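Local coordinates for citryl-spermidine/3,4-dihydroxybenzoyl-citryl-spermidine:spermidine ligase (Bacillus anthracis, PDB 3TO3), which catalyses the ATP-dependent condensation of spermidine with citryl-spermidine intermediates in the biosynthesis of the siderophore petrobactin, at residues B[387-391]-B[515-520]; B[399-405]-B[523-528]. One frame throughout, in Å; residues are numbered along the deposited sequence.

In the fold
From the N terminus, the chain leaves strand 383-386 of the mixed sheet, passes through residues 387-391 and reaches 399-405, a turn and the first residues of helix 402-408. After helix 410-432 and strands 443-448 and 451-457 it returns as helix 502-528, and both contacts are made there. Interaction 1 closes a loop of 123 intervening residues, interaction 2 one of 117. The segments alternate along the chain, so the two closures cross; their centres lie about 12 Å apart. They also touch: Leu-520 CD1 is 3.7 Å from Ile-401 CD1, and Tyr-391 O is 3.7 Å from Val-523 CG2. Helix 502-528 thus ties the adenine end of the ATP site to the start of helix 402-408.

Interaction 1 (B[387-391]-B[515-520]); sequences FNGLY and FNVGEL. With ATP (adenosine-5'-triphosphate), chain E.
Residues 387-390 have helical phi/psi values without regular helical bonding; Leu-390 N donates to Phe-387 O at 3.0 Å, and the segment ends at Tyr-391. Segment 515-520 lies inside helix 502-528, which is irregular here: a wider pi-type turn spans 515-517, and Glu-519 N bonds Asn-516 O at 3.0 Å. The nearest CA atoms are those of Tyr-391 and Leu-520, 5.0 Å apart, and 336 Å² is buried in all. Phe-515 contributes its carbonyl: a water donates to Phe-515 O (3.0 Å) and to Tyr-391 OH (3.1 Å). Asn-516, chi1 t, places OD1 2.9 Å from Tyr-391 OH, whose hydroxyl donates to it; the same OD1 lies 3.5 Å from CD2 of Phe-387 (chi1 t), at the ring edge, while Asn-516 ND2 bonds Ser-438 O. Val-517 has CG2 4.0 Å from Phe-387 CE2. Glu-519, chi1 m, lays CB over a face of the ring of Tyr-391, chi1 p, 3.6 Å from the centroid and 12° off the normal, a CH-pi contact; its carboxylate turns away to a salt bridge with Arg-80. Leu-520 brings CB to 4.2 Å from Tyr-391 CD2, and its CD1 to 3.5 Å from Leu-390 O. Tyr-391 OH, which donates its hydrogen bond to Asn-516 OD1, accepts one from ATP N6 at 3.1 Å, and Asn-388 CB packs 3.4 Å from that N6. Asn-388 and Tyr-391 thus form part of the ATP pocket of this IucA/IucC-family synthetase, at the adenine amino group, backed by helix 502-528.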
loop_
_atom_site.group_PDB
_atom_site.type_symbol
_atom_site.label_atom_id
_atom_site.label_comp_id
_atom_site.label_asym_id
_atom_site.label_seq_id
_atom_site.Cartn_x
_atom_site.Cartn_y
_atom_site.Cartn_z
ATOM N N PHE B 387 -29.166 3.822 -13.196
ATOM C CA PHE B 387 -29.311 3.605 -14.621
ATOM C C PHE B 387 -28.587 2.348 -15.115
ATOM O O PHE B 387 -29.126 1.623 -15.934
ATOM C CB PHE B 387 -28.941 4.852 -15.407
ATOM C CG PHE B 387 -29.404 4.836 -16.832
ATOM C CD1 PHE B 387 -30.633 5.350 -17.172
ATOM C CD2 PHE B 387 -28.610 4.296 -17.829
ATOM C CE1 PHE B 387 -31.054 5.358 -18.493
ATOM C CE2 PHE B 387 -29.032 4.292 -19.132
ATOM C CZ PHE B 387 -30.256 4.834 -19.468
ATOM N N ASN B 388 -27.401 2.056 -14.594
ATOM C CA ASN B 388 -26.766 0.784 -14.932
ATOM C C ASN B 388 -27.543 -0.457 -14.424
ATOM O O ASN B 388 -27.312 -1.574 -14.863
ATOM C CB ASN B 388 -25.305 0.741 -14.474
ATOM C CG ASN B 388 -25.160 0.807 -12.959
ATOM O OD1 ASN B 388 -25.849 1.578 -12.281
ATOM N ND2 ASN B 388 -24.244 0.008 -12.424
ATOM N N GLY B 389 -28.474 -0.267 -13.510
ATOM C CA GLY B 389 -29.366 -1.355 -13.173
ATOM C C GLY B 389 -30.155 -1.875 -14.368
ATOM O O GLY B 389 -30.449 -3.062 -14.461
ATOM N N LEU B 390 -30.488 -0.993 -15.298
ATOM C CA LEU B 390 -31.304 -1.378 -16.442
ATOM C C LEU B 390 -30.707 -2.526 -17.281
ATOM O O LEU B 390 -31.431 -3.266 -17.936
ATOM C CB LEU B 390 -31.603 -0.168 -17.304
ATOM C CG LEU B 390 -32.277 1.001 -16.554
ATOM C CD1 LEU B 390 -32.387 2.196 -17.443
ATOM C CD2 LEU B 390 -33.626 0.670 -15.953
ATOM N N TYR B 391 -29.390 -2.600 -17.349
ATOM C CA TYR B 391 -28.703 -3.734 -17.968
ATOM C C TYR B 391 -28.127 -4.775 -17.009
ATOM O O TYR B 391 -27.403 -5.654 -17.432
ATOM C CB TYR B 391 -27.709 -3.299 -19.051
ATOM C CG TYR B 391 -26.857 -2.099 -18.715
ATOM C CD1 TYR B 391 -25.628 -2.244 -18.047
ATOM C CD2 TYR B 391 -27.265 -0.810 -19.068
ATOM C CE1 TYR B 391 -24.816 -1.130 -17.738
ATOM C CE2 TYR B 391 -26.458 0.324 -18.751
ATOM C CZ TYR B 391 -25.234 0.149 -18.105
ATOM O OH TYR B 391 -24.441 1.254 -17.803
ATOM N N PHE B 515 -20.255 3.424 -23.693
ATOM C CA PHE B 515 -19.993 2.784 -22.383
ATOM C C PHE B 515 -21.217 2.596 -21.497
ATOM O O PHE B 515 -21.100 2.060 -20.408
ATOM C CB PHE B 515 -18.931 3.545 -21.557
ATOM C CG PHE B 515 -17.561 3.496 -22.152
ATOM C CD1 PHE B 515 -16.909 2.279 -22.328
ATOM C CD2 PHE B 515 -16.917 4.676 -22.559
ATOM C CE1 PHE B 515 -15.637 2.234 -22.907
ATOM C CE2 PHE B 515 -15.638 4.644 -23.132
ATOM C CZ PHE B 515 -14.998 3.425 -23.309
ATOM N N ASN B 516 -22.374 3.085 -21.924
ATOM C CA ASN B 516 -23.527 3.003 -21.063
ATOM C C ASN B 516 -24.789 2.423 -21.749
ATOM O O ASN B 516 -25.087 1.250 -21.577
ATOM C CB ASN B 516 -23.743 4.407 -20.518
ATOM C CG ASN B 516 -24.962 4.535 -19.689
ATOM O OD1 ASN B 516 -25.457 3.560 -19.143
ATOM N ND2 ASN B 516 -25.460 5.766 -19.566
ATOM N N VAL B 517 -25.439 3.199 -22.612
ATOM C CA VAL B 517 -26.727 2.812 -23.191
ATOM C C VAL B 517 -26.545 1.620 -24.113
ATOM O O VAL B 517 -27.458 0.843 -24.314
ATOM C CB VAL B 517 -27.414 4.007 -23.935
ATOM C CG1 VAL B 517 -28.469 3.542 -24.866
ATOM C CG2 VAL B 517 -28.009 5.009 -22.955
ATOM N N GLY B 518 -25.341 1.469 -24.641
ATOM C CA GLY B 518 -25.005 0.379 -25.530
ATOM C C GLY B 518 -25.038 -0.971 -24.840
ATOM O O GLY B 518 -25.331 -1.975 -25.470
ATOM N N GLU B 519 -24.737 -1.002 -23.545
ATOM C CA GLU B 519 -24.770 -2.253 -22.783
ATOM C C GLU B 519 -26.184 -2.823 -22.761
ATOM O O GLU B 519 -26.369 -4.033 -22.819
ATOM C CB GLU B 519 -24.298 -2.035 -21.350
ATOM C CG GLU B 519 -22.830 -1.625 -21.242
ATOM C CD GLU B 519 -21.832 -2.761 -21.542
ATOM O OE1 GLU B 519 -20.649 -2.417 -21.805
ATOM O OE2 GLU B 519 -22.209 -3.972 -21.504
ATOM N N LEU B 520 -27.182 -1.952 -22.674
ATOM C CA LEU B 520 -28.585 -2.396 -22.767
ATOM C C LEU B 520 -28.885 -3.081 -24.122
ATOM O O LEU B 520 -29.523 -4.121 -24.159
ATOM C CB LEU B 520 -29.552 -1.225 -22.527
ATOM C CG LEU B 520 -31.054 -1.509 -22.494
ATOM C CD1 LEU B 520 -31.436 -2.512 -21.349
ATOM C CD2 LEU B 520 -31.821 -0.198 -22.372
HETATM P PB ATP E . -18.398 8.687 -7.508
HETATM O O1B ATP E . -17.929 8.519 -6.084
HETATM O O2B ATP E . -17.599 9.774 -8.177
HETATM O O3B ATP E . -19.935 9.022 -7.519
HETATM P PA ATP E . -16.851 6.702 -8.536
HETATM O O1A ATP E . -15.916 7.124 -7.420
HETATM O O2A ATP E . -16.331 7.087 -9.916
HETATM O O3A ATP E . -18.243 7.360 -8.320
HETATM O "O5'" ATP E . -17.002 5.141 -8.444
HETATM C "C5'" ATP E . -18.164 4.517 -8.843
HETATM C "C4'" ATP E . -18.087 3.118 -9.096
HETATM O "O4'" ATP E . -19.216 2.705 -9.939
HETATM C "C3'" ATP E . -16.862 2.793 -9.863
HETATM O "O3'" ATP E . -16.085 1.906 -9.155
HETATM C "C2'" ATP E . -17.348 2.192 -11.118
HETATM O "O2'" ATP E . -16.522 1.186 -11.529
HETATM C "C1'" ATP E . -18.689 1.677 -10.722
HETATM N N9 ATP E . -19.563 1.313 -11.806
HETATM C C8 ATP E . -20.202 0.133 -11.893
HETATM N N7 ATP E . -20.925 0.141 -13.022
HETATM C C5 ATP E . -20.758 1.324 -13.653
HETATM C C6 ATP E . -21.272 1.859 -14.844
HETATM N N6 ATP E . -22.170 1.073 -15.644
HETATM N N1 ATP E . -20.907 3.108 -15.216
HETATM C C2 ATP E . -20.061 3.830 -14.452
HETATM N N3 ATP E . -19.547 3.341 -13.301
HETATM C C4 ATP E . -19.877 2.093 -12.875
HETATM O O HOH W 1 -21.445 0.508 -17.909
#

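Interaction 2 (B[399-405]-B[523-528]); sequences PIIDAWL and VLADKY
A type I beta turn from Pro-399 to Asp-402, closed by Asp-402 N to Pro-399 O at 3.1 Å, leads into helix 402-408; it faces the last turns of helix 502-528. The nearest CA atoms, those of Pro-399 and Val-523, are 7.5 Å apart, and 293 Å² is buried in all. The polar link is one hydrogen bond: Tyr-528 OH (chi1 m) donates to Asp-402 OD1 (chi1 t) at 2.6 Å, the acceptor lying near the plane of the ring. It joins the N-terminal residue of helix 402-408 to the C-terminal residue of helix 502-528, fastening the connection that follows strand 383-386 to the end of the long helix. Apolar contacts flank the Tyr-528 ring, Pro-399 and Leu-405 on opposite sides of its plane. Pro-399 CG sits 3.9 Å from Val-523 CG1, 3.7 Å from Lys-527 CG and 3.8 Å from Tyr-528 CE2. Leu-405 (m, t) sends CD1 to 3.3 Å from Tyr-528 CE2 and 3.8 Å from Leu-524 CD2, while Trp-413 of helix 410-432 also packs on Leu-405.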
loop_
_atom_site.group_PDB
_atom_site.type_symbol
_atom_site.label_atom_id
_atom_site.label_comp_id
_atom_site.label_asym_id
_atom_site.label_seq_id
_atom_site.Cartn_x
_atom_site.Cartn_y
_atom_site.Cartn_z
ATOM N N PRO B 399 -32.351 -10.762 -16.968
ATOM C CA PRO B 399 -32.255 -9.308 -16.824
ATOM C C PRO B 399 -33.201 -8.844 -15.728
ATOM O O PRO B 399 -34.322 -9.350 -15.645
ATOM C CB PRO B 399 -32.735 -8.802 -18.186
ATOM C CG PRO B 399 -32.401 -9.935 -19.127
ATOM C CD PRO B 399 -32.785 -11.139 -18.319
ATOM N N ILE B 400 -32.774 -7.912 -14.892
ATOM C CA ILE B 400 -33.663 -7.451 -13.846
ATOM C C ILE B 400 -34.856 -6.644 -14.405
ATOM O O ILE B 400 -35.863 -6.514 -13.727
ATOM C CB ILE B 400 -32.935 -6.648 -12.747
ATOM C CG1 ILE B 400 -32.554 -5.280 -13.266
ATOM C CG2 ILE B 400 -31.730 -7.403 -12.180
ATOM C CD1 ILE B 400 -32.960 -4.211 -12.312
ATOM N N ILE B 401 -34.769 -6.156 -15.645
ATOM C CA ILE B 401 -35.892 -5.430 -16.227
ATOM C C ILE B 401 -36.919 -6.375 -16.834
ATOM O O ILE B 401 -37.902 -5.928 -17.445
ATOM C CB ILE B 401 -35.492 -4.323 -17.273
ATOM C CG1 ILE B 401 -34.733 -4.916 -18.459
ATOM C CG2 ILE B 401 -34.684 -3.194 -16.615
ATOM C CD1 ILE B 401 -34.400 -3.900 -19.533
ATOM N N ASP B 402 -36.694 -7.679 -16.675
ATOM C CA ASP B 402 -37.508 -8.674 -17.369
ATOM C C ASP B 402 -39.017 -8.465 -17.187
ATOM O O ASP B 402 -39.741 -8.316 -18.177
ATOM C CB ASP B 402 -37.077 -10.090 -16.999
ATOM C CG ASP B 402 -37.877 -11.169 -17.739
ATOM O OD1 ASP B 402 -37.556 -11.443 -18.921
ATOM O OD2 ASP B 402 -38.815 -11.753 -17.135
ATOM N N ALA B 403 -39.497 -8.414 -15.945
ATOM C CA ALA B 403 -40.926 -8.203 -15.719
ATOM C C ALA B 403 -41.416 -6.956 -16.450
ATOM O O ALA B 403 -42.439 -6.995 -17.100
ATOM C CB ALA B 403 -41.265 -8.127 -14.238
ATOM N N TRP B 404 -40.686 -5.852 -16.370
ATOM C CA TRP B 404 -41.125 -4.650 -17.067
ATOM C C TRP B 404 -41.276 -4.874 -18.567
ATOM O O TRP B 404 -42.230 -4.395 -19.181
ATOM C CB TRP B 404 -40.165 -3.471 -16.824
ATOM C CG TRP B 404 -40.080 -3.073 -15.398
ATOM C CD1 TRP B 404 -40.933 -3.434 -14.381
ATOM C CD2 TRP B 404 -39.068 -2.254 -14.806
ATOM N NE1 TRP B 404 -40.510 -2.869 -13.200
ATOM C CE2 TRP B 404 -39.370 -2.145 -13.433
ATOM C CE3 TRP B 404 -37.939 -1.590 -15.310
ATOM C CZ2 TRP B 404 -38.589 -1.397 -12.558
ATOM C CZ3 TRP B 404 -37.162 -0.855 -14.446
ATOM C CH2 TRP B 404 -37.489 -0.760 -13.079
ATOM N N LEU B 405 -40.302 -5.544 -19.169
ATOM C CA LEU B 405 -40.376 -5.767 -20.600
ATOM C C LEU B 405 -41.630 -6.573 -20.952
ATOM O O LEU B 405 -42.284 -6.268 -21.944
ATOM C CB LEU B 405 -39.108 -6.425 -21.173
ATOM C CG LEU B 405 -37.787 -5.668 -21.011
ATOM C CD1 LEU B 405 -36.597 -6.504 -21.530
ATOM C CD2 LEU B 405 -37.878 -4.332 -21.714
ATOM N N VAL B 523 -27.865 -6.597 -23.987
ATOM C CA VAL B 523 -28.748 -7.417 -23.189
ATOM C C VAL B 523 -30.003 -7.757 -23.987
ATOM O O VAL B 523 -30.426 -8.901 -24.036
ATOM C CB VAL B 523 -29.110 -6.734 -21.866
ATOM C CG1 VAL B 523 -30.271 -7.441 -21.223
ATOM C CG2 VAL B 523 -27.920 -6.752 -20.926
ATOM N N LEU B 524 -30.547 -6.771 -24.680
ATOM C CA LEU B 524 -31.744 -7.003 -25.451
ATOM C C LEU B 524 -31.475 -8.017 -26.566
ATOM O O LEU B 524 -32.262 -8.948 -26.745
ATOM C CB LEU B 524 -32.326 -5.685 -25.979
ATOM C CG LEU B 524 -32.829 -4.721 -24.897
ATOM C CD1 LEU B 524 -33.465 -3.515 -25.553
ATOM C CD2 LEU B 524 -33.818 -5.377 -23.884
ATOM N N ALA B 525 -30.369 -7.843 -27.301
ATOM C CA ALA B 525 -29.987 -8.810 -28.349
ATOM C C ALA B 525 -29.774 -10.241 -27.822
ATOM O O ALA B 525 -30.284 -11.217 -28.391
ATOM C CB ALA B 525 -28.735 -8.360 -29.109
ATOM N N ASP B 526 -29.001 -10.381 -26.755
ATOM C CA ASP B 526 -28.644 -11.734 -26.367
ATOM C C ASP B 526 -29.721 -12.460 -25.571
ATOM O O ASP B 526 -29.820 -13.662 -25.637
ATOM C CB ASP B 526 -27.263 -11.766 -25.713
ATOM C CG ASP B 526 -26.163 -11.212 -26.653
ATOM O OD1 ASP B 526 -26.032 -11.694 -27.809
ATOM O OD2 ASP B 526 -25.459 -10.269 -26.242
ATOM N N LYS B 527 -30.473 -11.727 -24.768
ATOM C CA LYS B 527 -31.596 -12.287 -24.034
ATOM C C LYS B 527 -32.952 -12.388 -24.747
ATOM O O LYS B 527 -33.744 -13.290 -24.477
ATOM C CB LYS B 527 -31.753 -11.564 -22.697
ATOM C CG LYS B 527 -30.468 -11.600 -21.852
ATOM C CD LYS B 527 -30.058 -13.036 -21.579
ATOM C CE LYS B 527 -29.215 -13.084 -20.323
ATOM N NZ LYS B 527 -28.708 -14.448 -19.966
ATOM N N TYR B 528 -33.300 -11.339 -25.457
ATOM C CA TYR B 528 -34.550 -11.279 -26.187
ATOM C C TYR B 528 -34.518 -11.395 -27.705
ATOM O O TYR B 528 -35.562 -11.289 -28.346
ATOM C CB TYR B 528 -35.395 -10.104 -25.690
ATOM C CG TYR B 528 -35.463 -10.049 -24.166
ATOM C CD1 TYR B 528 -36.302 -10.889 -23.466
ATOM C CD2 TYR B 528 -34.655 -9.196 -23.435
ATOM C CE1 TYR B 528 -36.369 -10.862 -22.074
ATOM C CE2 TYR B 528 -34.712 -9.158 -22.028
ATOM C CZ TYR B 528 -35.580 -9.997 -21.366
ATOM O OH TYR B 528 -35.675 -10.000 -19.993
#